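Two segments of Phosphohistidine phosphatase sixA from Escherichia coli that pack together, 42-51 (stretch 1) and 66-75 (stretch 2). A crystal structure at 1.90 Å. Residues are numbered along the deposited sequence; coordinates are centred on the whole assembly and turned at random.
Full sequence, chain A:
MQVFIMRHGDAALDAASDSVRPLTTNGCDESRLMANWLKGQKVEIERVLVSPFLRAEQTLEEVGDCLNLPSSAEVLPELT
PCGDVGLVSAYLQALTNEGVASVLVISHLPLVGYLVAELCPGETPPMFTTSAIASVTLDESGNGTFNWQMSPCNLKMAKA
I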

# COMPACT_ATOMS: atom_id res chain seq x y z
N LYS A 42 4.64 -7.28 -14.52
CA LYS A 42 3.42 -7.88 -15.03
C LYS A 42 2.38 -7.96 -13.92
O LYS A 42 1.65 -8.94 -13.81
N VAL A 43 2.34 -6.91 -13.11
CA VAL A 43 1.40 -6.82 -12.00
C VAL A 43 0.09 -6.22 -12.49
O VAL A 43 0.08 -5.18 -13.15
N GLU A 44 -1.01 -6.90 -12.19
CA GLU A 44 -2.33 -6.45 -12.59
C GLU A 44 -3.14 -6.22 -11.32
O GLU A 44 -3.52 -7.18 -10.65
N ILE A 45 -3.39 -4.96 -10.99
CA ILE A 45 -4.13 -4.63 -9.77
C ILE A 45 -5.63 -4.61 -10.02
O ILE A 45 -6.12 -3.83 -10.83
N GLU A 46 -6.34 -5.48 -9.31
CA GLU A 46 -7.79 -5.58 -9.46
C GLU A 46 -8.55 -4.62 -8.55
O GLU A 46 -9.59 -4.08 -8.93
N ARG A 47 -8.03 -4.42 -7.34
CA ARG A 47 -8.67 -3.53 -6.38
C ARG A 47 -7.66 -2.63 -5.68
O ARG A 47 -6.50 -3.00 -5.52
N VAL A 48 -8.12 -1.45 -5.27
CA VAL A 48 -7.27 -0.50 -4.58
C VAL A 48 -7.90 0.04 -3.31
O VAL A 48 -9.05 0.49 -3.31
N LEU A 49 -7.14 -0.03 -2.21
CA LEU A 49 -7.59 0.45 -0.91
C LEU A 49 -6.60 1.54 -0.52
O LEU A 49 -5.39 1.32 -0.54
N VAL A 50 -7.11 2.72 -0.15
CA VAL A 50 -6.23 3.82 0.20
C VAL A 50 -6.66 4.60 1.45
O VAL A 50 -7.84 4.67 1.77
N SER A 51 -5.67 5.16 2.14
CA SER A 51 -5.92 5.96 3.33
C SER A 51 -6.58 7.26 2.90
O SER A 51 -6.35 7.74 1.79
N CYS A 66 1.11 5.67 -13.98
CA CYS A 66 2.08 4.81 -14.66
C CYS A 66 1.63 3.35 -14.76
O CYS A 66 2.08 2.61 -15.64
N LEU A 67 0.74 2.95 -13.87
CA LEU A 67 0.24 1.58 -13.83
C LEU A 67 -1.27 1.57 -14.03
O LEU A 67 -1.98 2.40 -13.47
N ASN A 68 -1.77 0.63 -14.84
CA ASN A 68 -3.20 0.55 -15.09
C ASN A 68 -3.91 0.14 -13.80
O ASN A 68 -3.75 -0.98 -13.32
N LEU A 69 -4.68 1.07 -13.22
CA LEU A 69 -5.40 0.80 -11.99
C LEU A 69 -6.91 0.87 -12.19
O LEU A 69 -7.38 1.45 -13.17
N PRO A 70 -7.68 0.27 -11.27
CA PRO A 70 -9.14 0.28 -11.37
C PRO A 70 -9.65 1.71 -11.44
O PRO A 70 -9.02 2.63 -10.89
N SER A 71 -10.78 1.91 -12.10
CA SER A 71 -11.35 3.24 -12.22
C SER A 71 -11.65 3.78 -10.84
O SER A 71 -11.39 4.95 -10.54
N SER A 72 -12.18 2.92 -9.98
CA SER A 72 -12.50 3.33 -8.63
C SER A 72 -11.44 2.88 -7.63
O SER A 72 -10.54 2.09 -7.94
N ALA A 73 -11.56 3.41 -6.42
CA ALA A 73 -10.66 3.09 -5.33
C ALA A 73 -11.52 3.17 -4.08
O ALA A 73 -12.50 3.92 -4.05
N GLU A 74 -11.18 2.40 -3.07
CA GLU A 74 -11.93 2.39 -1.84
C GLU A 74 -11.13 3.10 -0.77
O GLU A 74 -10.05 2.64 -0.39
N VAL A 75 -11.65 4.23 -0.31
CA VAL A 75 -11.00 5.02 0.73
C VAL A 75 -11.42 4.43 2.06
O VAL A 75 -12.60 4.49 2.43

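The two stretches run parallel, paired as strands at one end and connected by waters and apolar side chains at the other. Lys42 points away and takes no part. Val43, a t rotamer directed sideways, contributes mainly its carbonyl: Val43 O lies 4.0 Å from Leu67 CD1 and accepts from water 1, which also accepts from Ile45 N and donates to Asn68 O. Glu44 turns away.

Ile45 is the first side chain aimed toward stretch 2. With both chi angles m, it sets Ile45 CB 3.6 Å from Leu69 CD2 and Ile45 CG1 4.2 Å from Leu67 CD2; Leu67 (t, p) also points toward its partner, whereas Leu69 (m, t) starts sideways and brings its end in. Water 2 donates to both Ile45 O and Asn68 O, joining two carbonyls that cannot bond each other. Glu46 points away.

Arg47 also leaves the backbone away from stretch 2, yet chi1 to chi3, all m, fold its end back. Arg47 NE donates to Glu74 OE2 at 2.7 Å, nearly straight, and Arg47 NH2 to Glu74 OE1 at 2.9 Å, a two-pronged salt bridge. Glu74 reaches it with chi1 m and chi2 off-rotamer at 139°. Water 3 accepts from Val48 N and lies 2.8 Å from Glu74 OE2, to which it can donate.

Val48 (t) divides its contacts by branch: Val48 CG2 meets CD of Pro70, which points toward stretch 1, at 3.6 Å, while Val48 CG1 lies 4.2 Å from Ala73 CB. Val48 O receives Glu74 N at 2.9 Å, and Val50 N donates to Glu74 O at 3.0 Å. The rule: an acid whose backbone pairs with the strand can also take a salt bridge from an arginine that starts out pointing away. Leu49 (m, t) shares a sheet face with Glu74. On the other face, Val50 (p) places Val50 CG1 4.0 Å from CG2 of Val75 (t).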

# COMPACT_ATOMS: atom_id res chain seq x y z
CB LYS A 42 3.71 -9.29 -15.57
CG LYS A 42 4.25 -9.36 -17.01
CD LYS A 42 5.42 -8.42 -17.25
CE LYS A 42 4.95 -7.07 -17.79
NZ LYS A 42 4.16 -7.23 -19.05
CB VAL A 43 1.97 -5.93 -10.87
CG1 VAL A 43 0.97 -5.86 -9.73
CG2 VAL A 43 3.29 -6.49 -10.38
CB GLU A 44 -3.02 -7.52 -13.44
CG GLU A 44 -2.12 -8.15 -14.49
CD GLU A 44 -2.81 -9.26 -15.28
OE1 GLU A 44 -3.39 -10.17 -14.64
OE2 GLU A 44 -2.78 -9.22 -16.52
CB ILE A 45 -3.70 -3.26 -9.22
CG1 ILE A 45 -2.18 -3.23 -9.00
CG2 ILE A 45 -4.43 -2.97 -7.92
CD1 ILE A 45 -1.68 -4.24 -8.00
CB GLU A 46 -8.25 -7.02 -9.16
CG GLU A 46 -9.74 -7.27 -9.45
CD GLU A 46 -10.19 -8.67 -9.08
OE1 GLU A 46 -9.48 -9.64 -9.42
OE2 GLU A 46 -11.27 -8.81 -8.47
CB ARG A 47 -9.43 -4.36 -5.34
CG ARG A 47 -10.62 -5.13 -5.91
CD ARG A 47 -11.79 -4.20 -6.19
NE ARG A 47 -12.53 -3.88 -4.97
CZ ARG A 47 -13.34 -4.72 -4.34
NH1 ARG A 47 -13.53 -5.95 -4.82
NH2 ARG A 47 -13.98 -4.34 -3.24
CB VAL A 48 -6.93 0.68 -5.51
CG1 VAL A 48 -6.08 1.70 -4.77
CG2 VAL A 48 -6.21 0.17 -6.74
CB LEU A 49 -7.56 -0.68 0.11
CG LEU A 49 -8.26 -1.98 -0.31
CD1 LEU A 49 -8.11 -3.03 0.79
CD2 LEU A 49 -9.74 -1.70 -0.57
CB VAL A 50 -6.12 4.82 -0.99
CG1 VAL A 50 -7.49 5.42 -1.28
CG2 VAL A 50 -5.10 5.91 -0.68
CB SER A 51 -4.60 6.28 4.03
OG SER A 51 -4.75 7.37 4.91
CB CYS A 66 3.42 4.87 -13.93
SG CYS A 66 4.05 6.53 -13.61
CB LEU A 67 0.61 0.97 -12.47
CG LEU A 67 0.38 -0.50 -12.13
CD1 LEU A 67 1.22 -1.39 -13.01
CD2 LEU A 67 0.77 -0.71 -10.67
CB ASN A 68 -3.51 -0.49 -16.18
CG ASN A 68 -2.71 -0.27 -17.46
OD1 ASN A 68 -2.45 0.87 -17.85
ND2 ASN A 68 -2.33 -1.37 -18.12
CB LEU A 69 -5.00 1.81 -10.90
CG LEU A 69 -3.58 1.69 -10.33
CD1 LEU A 69 -3.34 2.77 -9.28
CD2 LEU A 69 -3.41 0.32 -9.72
CB PRO A 70 -9.59 -0.42 -10.10
CG PRO A 70 -8.46 -1.35 -9.81
CD PRO A 70 -7.25 -0.49 -10.08
CB SER A 71 -12.64 3.20 -13.05
OG SER A 71 -13.19 4.49 -13.16
CB SER A 72 -13.87 2.77 -8.22
OG SER A 72 -14.87 3.23 -9.11
CB ALA A 73 -9.53 4.10 -5.26
CB GLU A 74 -12.24 0.95 -1.44
CG GLU A 74 -13.12 0.25 -2.45
CD GLU A 74 -12.70 -1.18 -2.72
OE1 GLU A 74 -12.85 -2.04 -1.82
OE2 GLU A 74 -12.22 -1.45 -3.85
CB VAL A 75 -11.44 6.50 0.65
CG1 VAL A 75 -10.73 7.31 1.72
CG2 VAL A 75 -11.11 7.06 -0.74
O HOH W 1 -1.83 -3.26 -12.24
O HOH W 2 -5.37 -2.96 -13.38
O HOH W 3 -10.67 -0.72 -6.12